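Local atomic coordinates of aminoacyl-tRNA synthetase (Cryptosporidium parvum, PDB entry 5F9Z), a protein that attaches proline to its cognate tRNA in an ATP-dependent reaction, as a class II prolyl-tRNA synthetase, and is bound by the inhibitor halofuginone. Residues I322-V335 / I390-E402. Numbering follows the deposited sequence.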
loop_
_atom_site.group_PDB
_atom_site.type_symbol
_atom_site.label_atom_id
_atom_site.label_comp_id
_atom_site.label_asym_id
_atom_site.label_seq_id
_atom_site.Cartn_x
_atom_site.Cartn_y
_atom_site.Cartn_z
ATOM N N ILE A 322 -20.020 -31.927 -9.930
ATOM C CA ILE A 322 -19.888 -31.410 -8.572
ATOM C C ILE A 322 -19.066 -30.127 -8.566
ATOM O O ILE A 322 -19.405 -29.159 -7.876
ATOM C CB ILE A 322 -19.280 -32.481 -7.648
ATOM C CG1 ILE A 322 -20.295 -33.595 -7.386
ATOM C CG2 ILE A 322 -18.817 -31.865 -6.336
ATOM C CD1 ILE A 322 -21.555 -33.119 -6.695
ATOM N N CYS A 323 -17.976 -30.096 -9.339
ATOM C CA CYS A 323 -17.152 -28.893 -9.405
ATOM C C CYS A 323 -17.924 -27.727 -10.009
ATOM O O CYS A 323 -17.813 -26.589 -9.535
ATOM C CB CYS A 323 -15.881 -29.171 -10.207
ATOM S SG CYS A 323 -14.807 -30.431 -9.486
ATOM N N ASN A 324 -18.712 -27.987 -11.056
ATOM C CA ASN A 324 -19.529 -26.929 -11.641
ATOM C C ASN A 324 -20.600 -26.459 -10.665
ATOM O O ASN A 324 -20.909 -25.263 -10.602
ATOM C CB ASN A 324 -20.166 -27.407 -12.945
ATOM C CG ASN A 324 -19.156 -27.563 -14.065
ATOM O OD1 ASN A 324 -18.060 -27.007 -14.011
ATOM N ND2 ASN A 324 -19.526 -28.318 -15.093
ATOM N N GLU A 325 -21.179 -27.384 -9.897
ATOM C CA GLU A 325 -22.172 -27.001 -8.898
ATOM C C GLU A 325 -21.546 -26.134 -7.813
ATOM O O GLU A 325 -22.105 -25.101 -7.429
ATOM C CB GLU A 325 -22.815 -28.248 -8.289
ATOM C CG GLU A 325 -23.727 -27.957 -7.107
ATOM C CD GLU A 325 -24.390 -29.203 -6.557
ATOM O OE1 GLU A 325 -25.526 -29.097 -6.048
ATOM O OE2 GLU A 325 -23.778 -30.289 -6.637
ATOM N N VAL A 326 -20.376 -26.537 -7.313
ATOM C CA VAL A 326 -19.680 -25.742 -6.304
ATOM C C VAL A 326 -19.272 -24.392 -6.880
ATOM O O VAL A 326 -19.409 -23.352 -6.223
ATOM C CB VAL A 326 -18.468 -26.517 -5.754
ATOM C CG1 VAL A 326 -17.636 -25.630 -4.843
ATOM C CG2 VAL A 326 -18.927 -27.761 -5.012
ATOM N N GLU A 327 -18.768 -24.383 -8.118
ATOM C CA GLU A 327 -18.384 -23.126 -8.752
ATOM C C GLU A 327 -19.591 -22.220 -8.958
ATOM O O GLU A 327 -19.491 -20.995 -8.815
ATOM C CB GLU A 327 -17.688 -23.401 -10.084
ATOM C CG GLU A 327 -17.184 -22.153 -10.791
ATOM C CD GLU A 327 -16.631 -22.446 -12.172
ATOM O OE1 GLU A 327 -17.076 -23.433 -12.795
ATOM O OE2 GLU A 327 -15.749 -21.690 -12.634
ATOM N N CYS A 328 -20.744 -22.805 -9.295
ATOM C CA CYS A 328 -21.953 -22.008 -9.473
ATOM C C CYS A 328 -22.426 -21.418 -8.151
ATOM O O CYS A 328 -22.866 -20.263 -8.102
ATOM C CB CYS A 328 -23.054 -22.858 -10.106
ATOM S SG CYS A 328 -24.640 -22.012 -10.287
ATOM N N ILE A 329 -22.342 -22.195 -7.069
ATOM C CA ILE A 329 -22.743 -21.694 -5.758
ATOM C C ILE A 329 -21.827 -20.559 -5.316
ATOM O O ILE A 329 -22.289 -19.544 -4.779
ATOM C CB ILE A 329 -22.757 -22.843 -4.733
ATOM C CG1 ILE A 329 -23.854 -23.852 -5.078
ATOM C CG2 ILE A 329 -22.949 -22.305 -3.323
ATOM C CD1 ILE A 329 -23.868 -25.066 -4.179
ATOM N N LEU A 330 -20.520 -20.702 -5.545
ATOM C CA LEU A 330 -19.581 -19.670 -5.119
ATOM C C LEU A 330 -19.670 -18.428 -5.995
ATOM O O LEU A 330 -19.489 -17.310 -5.498
ATOM C CB LEU A 330 -18.156 -20.224 -5.116
ATOM C CG LEU A 330 -17.658 -20.817 -3.794
ATOM C CD1 LEU A 330 -18.572 -21.922 -3.284
ATOM C CD2 LEU A 330 -16.241 -21.332 -3.955
ATOM N N LYS A 331 -19.942 -18.595 -7.292
ATOM C CA LYS A 331 -20.143 -17.437 -8.156
ATOM C C LYS A 331 -21.370 -16.641 -7.733
ATOM O O LYS A 331 -21.339 -15.405 -7.703
ATOM C CB LYS A 331 -20.269 -17.879 -9.615
ATOM C CG LYS A 331 -18.975 -17.799 -10.407
ATOM C CD LYS A 331 -19.193 -18.227 -11.850
ATOM C CE LYS A 331 -18.026 -17.814 -12.732
ATOM N NZ LYS A 331 -16.727 -18.329 -12.218
ATOM N N LYS A 332 -22.461 -17.332 -7.396
ATOM C CA LYS A 332 -23.667 -16.650 -6.942
ATOM C C LYS A 332 -23.471 -15.961 -5.600
ATOM O O LYS A 332 -24.188 -15.001 -5.299
ATOM C CB LYS A 332 -24.830 -17.640 -6.854
ATOM N N ALA A 333 -22.520 -16.423 -4.790
ATOM C CA ALA A 333 -22.235 -15.827 -3.494
ATOM C C ALA A 333 -21.195 -14.715 -3.569
ATOM O O ALA A 333 -20.744 -14.233 -2.525
ATOM C CB ALA A 333 -21.772 -16.905 -2.510
ATOM N N GLY A 334 -20.807 -14.299 -4.772
ATOM C CA GLY A 334 -19.819 -13.252 -4.926
ATOM C C GLY A 334 -18.387 -13.680 -4.703
ATOM O O GLY A 334 -17.513 -12.816 -4.574
ATOM N N VAL A 335 -18.116 -14.979 -4.654
ATOM C CA VAL A 335 -16.769 -15.490 -4.433
ATOM C C VAL A 335 -16.093 -15.691 -5.782
ATOM O O VAL A 335 -16.691 -16.248 -6.711
ATOM C CB VAL A 335 -16.804 -16.802 -3.630
ATOM C CG1 VAL A 335 -15.404 -17.374 -3.474
ATOM C CG2 VAL A 335 -17.446 -16.573 -2.269
ATOM N N ILE A 390 -21.945 -29.427 0.500
ATOM C CA ILE A 390 -22.208 -28.525 -0.619
ATOM C C ILE A 390 -23.340 -27.562 -0.276
ATOM O O ILE A 390 -23.311 -26.385 -0.657
ATOM C CB ILE A 390 -22.512 -29.337 -1.893
ATOM C CG1 ILE A 390 -21.266 -30.104 -2.341
ATOM C CG2 ILE A 390 -23.007 -28.433 -3.011
ATOM C CD1 ILE A 390 -21.489 -30.979 -3.553
ATOM N N SER A 391 -24.338 -28.038 0.472
ATOM C CA SER A 391 -25.456 -27.186 0.858
ATOM C C SER A 391 -25.053 -26.096 1.844
ATOM O O SER A 391 -25.811 -25.140 2.034
ATOM C CB SER A 391 -26.580 -28.034 1.455
ATOM O OG SER A 391 -26.130 -28.745 2.595
ATOM N N GLU A 392 -23.884 -26.215 2.475
ATOM C CA GLU A 392 -23.401 -25.215 3.419
ATOM C C GLU A 392 -22.397 -24.247 2.806
ATOM O O GLU A 392 -21.989 -23.296 3.477
ATOM C CB GLU A 392 -22.764 -25.896 4.636
ATOM C CG GLU A 392 -23.733 -26.686 5.503
ATOM C CD GLU A 392 -23.071 -27.243 6.749
ATOM O OE1 GLU A 392 -21.868 -26.971 6.955
ATOM O OE2 GLU A 392 -23.750 -27.949 7.524
ATOM N N LEU A 393 -21.997 -24.463 1.550
ATOM C CA LEU A 393 -20.963 -23.627 0.946
ATOM C C LEU A 393 -21.428 -22.186 0.785
ATOM O O LEU A 393 -20.637 -21.252 0.967
ATOM C CB LEU A 393 -20.547 -24.206 -0.406
ATOM C CG LEU A 393 -19.772 -25.520 -0.352
ATOM C CD1 LEU A 393 -19.547 -26.061 -1.752
ATOM C CD2 LEU A 393 -18.451 -25.314 0.366
ATOM N N GLU A 394 -22.702 -21.986 0.441
ATOM C CA GLU A 394 -23.218 -20.636 0.236
ATOM C C GLU A 394 -23.039 -19.776 1.482
ATOM O O GLU A 394 -22.767 -18.574 1.383
ATOM C CB GLU A 394 -24.692 -20.698 -0.163
ATOM C CG GLU A 394 -25.342 -19.339 -0.359
ATOM C CD GLU A 394 -26.852 -19.424 -0.452
ATOM O OE1 GLU A 394 -27.416 -20.456 -0.031
ATOM O OE2 GLU A 394 -27.474 -18.461 -0.948
ATOM N N SER A 395 -23.177 -20.377 2.662
ATOM C CA SER A 395 -23.063 -19.668 3.930
ATOM C C SER A 395 -21.665 -19.733 4.532
ATOM O O SER A 395 -21.190 -18.737 5.090
ATOM C CB SER A 395 -24.074 -20.229 4.937
ATOM O OG SER A 395 -23.829 -19.720 6.236
ATOM N N LYS A 396 -20.991 -20.881 4.434
ATOM C CA LYS A 396 -19.732 -21.070 5.152
ATOM C C LYS A 396 -18.564 -20.369 4.466
ATOM O O LYS A 396 -17.696 -19.806 5.143
ATOM C CB LYS A 396 -19.433 -22.563 5.299
ATOM C CG LYS A 396 -18.300 -22.878 6.261
ATOM C CD LYS A 396 -18.818 -23.041 7.681
ATOM C CE LYS A 396 -17.680 -23.082 8.688
ATOM N NZ LYS A 396 -17.063 -21.738 8.879
ATOM N N ILE A 397 -18.518 -20.397 3.137
ATOM C CA ILE A 397 -17.364 -19.887 2.395
ATOM C C ILE A 397 -17.241 -18.371 2.541
ATOM O O ILE A 397 -16.126 -17.882 2.776
ATOM C CB ILE A 397 -17.423 -20.308 0.917
ATOM C CG1 ILE A 397 -17.393 -21.832 0.809
ATOM C CG2 ILE A 397 -16.265 -19.699 0.140
ATOM C CD1 ILE A 397 -16.278 -22.473 1.607
ATOM N N PRO A 398 -18.316 -17.582 2.411
ATOM C CA PRO A 398 -18.182 -16.151 2.729
ATOM C C PRO A 398 -17.730 -15.896 4.155
ATOM O O PRO A 398 -17.014 -14.917 4.404
ATOM C CB PRO A 398 -19.592 -15.600 2.471
ATOM C CG PRO A 398 -20.161 -16.515 1.459
ATOM C CD PRO A 398 -19.640 -17.874 1.825
ATOM N N LYS A 399 -18.119 -16.755 5.103
ATOM C CA LYS A 399 -17.652 -16.600 6.476
ATOM C C LYS A 399 -16.167 -16.922 6.596
ATOM O O LYS A 399 -15.435 -16.237 7.320
ATOM C CB LYS A 399 -18.466 -17.486 7.418
ATOM C CG LYS A 399 -19.898 -17.026 7.633
ATOM C CD LYS A 399 -20.591 -17.857 8.703
ATOM C CE LYS A 399 -20.652 -19.325 8.315
ATOM N NZ LYS A 399 -21.357 -20.143 9.340
ATOM N N LEU A 400 -15.704 -17.962 5.896
ATOM C CA LEU A 400 -14.293 -18.332 5.970
ATOM C C LEU A 400 -13.404 -17.241 5.389
ATOM O O LEU A 400 -12.363 -16.906 5.968
ATOM C CB LEU A 400 -14.055 -19.658 5.249
ATOM C CG LEU A 400 -14.491 -20.918 5.997
ATOM C CD1 LEU A 400 -14.183 -22.162 5.177
ATOM C CD2 LEU A 400 -13.819 -20.989 7.359
ATOM N N LEU A 401 -13.793 -16.675 4.244
ATOM C CA LEU A 401 -13.037 -15.561 3.680
ATOM C C LEU A 401 -13.097 -14.345 4.594
ATOM O O LEU A 401 -12.110 -13.613 4.734
ATOM C CB LEU A 401 -13.565 -15.222 2.286
ATOM C CG LEU A 401 -13.460 -16.342 1.247
ATOM C CD1 LEU A 401 -14.039 -15.899 -0.087
ATOM C CD2 LEU A 401 -12.015 -16.789 1.087
ATOM N N GLU A 402 -14.251 -14.114 5.224
ATOM C CA GLU A 402 -14.360 -13.056 6.223
ATOM C C GLU A 402 -13.424 -13.319 7.396
ATOM O O GLU A 402 -12.708 -12.420 7.853
ATOM C CB GLU A 402 -15.809 -12.946 6.699
ATOM C CG GLU A 402 -16.047 -11.902 7.775
ATOM C CD GLU A 402 -16.463 -10.562 7.207
ATOM O OE1 GLU A 402 -16.522 -10.434 5.965
ATOM O OE2 GLU A 402 -16.738 -9.638 8.002
#
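Ile390 and Leu393 pack against Ile322, Val326 and Ile329 of helix 322-332, and no hydrogen bond crosses the interface: the two segments are held together by apolar packing. Ile390 uses both its branches. Its CD1 meets the terminal methyl Ile322 CD1 at 3.8 Å, while its CG2 lies 3.7 Å from Ile329 CD1, the two side chains crossing at about a right angle. Beta-branched isoleucine suits this place because its two branches diverge to touch residues of the facing helix about two turns apart, Ile322 and Ile329. Leu393 sends a single methyl, CD1, against both branches of Val326, 3.7 Å from CG1 and equally far from CG2. The chi1 of Ile329 (-66°) turns CG2 away from the backbone N and lays that methyl against the backbone of the second helix, 3.8 Å from Glu394 N.

Beyond the last turn, Val335 takes over. Its CG1 touches Leu401 CD1 at 3.9 Å, and its CG2 approaches Ile397 CG2. A Schellman motif makes this possible: Gly334, at positive phi, lets Val335 N bond back to Leu330 O (2.8 Å), turning the chain so that the valine faces the second helix. Small Ala333 rests near the ring of Pro398, whose lack of an N-H accompanies a kink in helix 393-402.

Glu325 lies at the polar edge of the contact; its extended chain crosses Ile390 and places CD 3.9 Å from Ile390 CG2, and its carboxylate is paired with Arg373 through a salt bridge.

The helix axes pass 9.3 Å apart at -61°. Val326, Leu330 and Ile397 also pack on Phe363 of strand 361-365, so both helices cover the same face of the five-stranded mixed sheet, the alpha/beta arrangement of the anticodon-binding domain of class IIa synthetases.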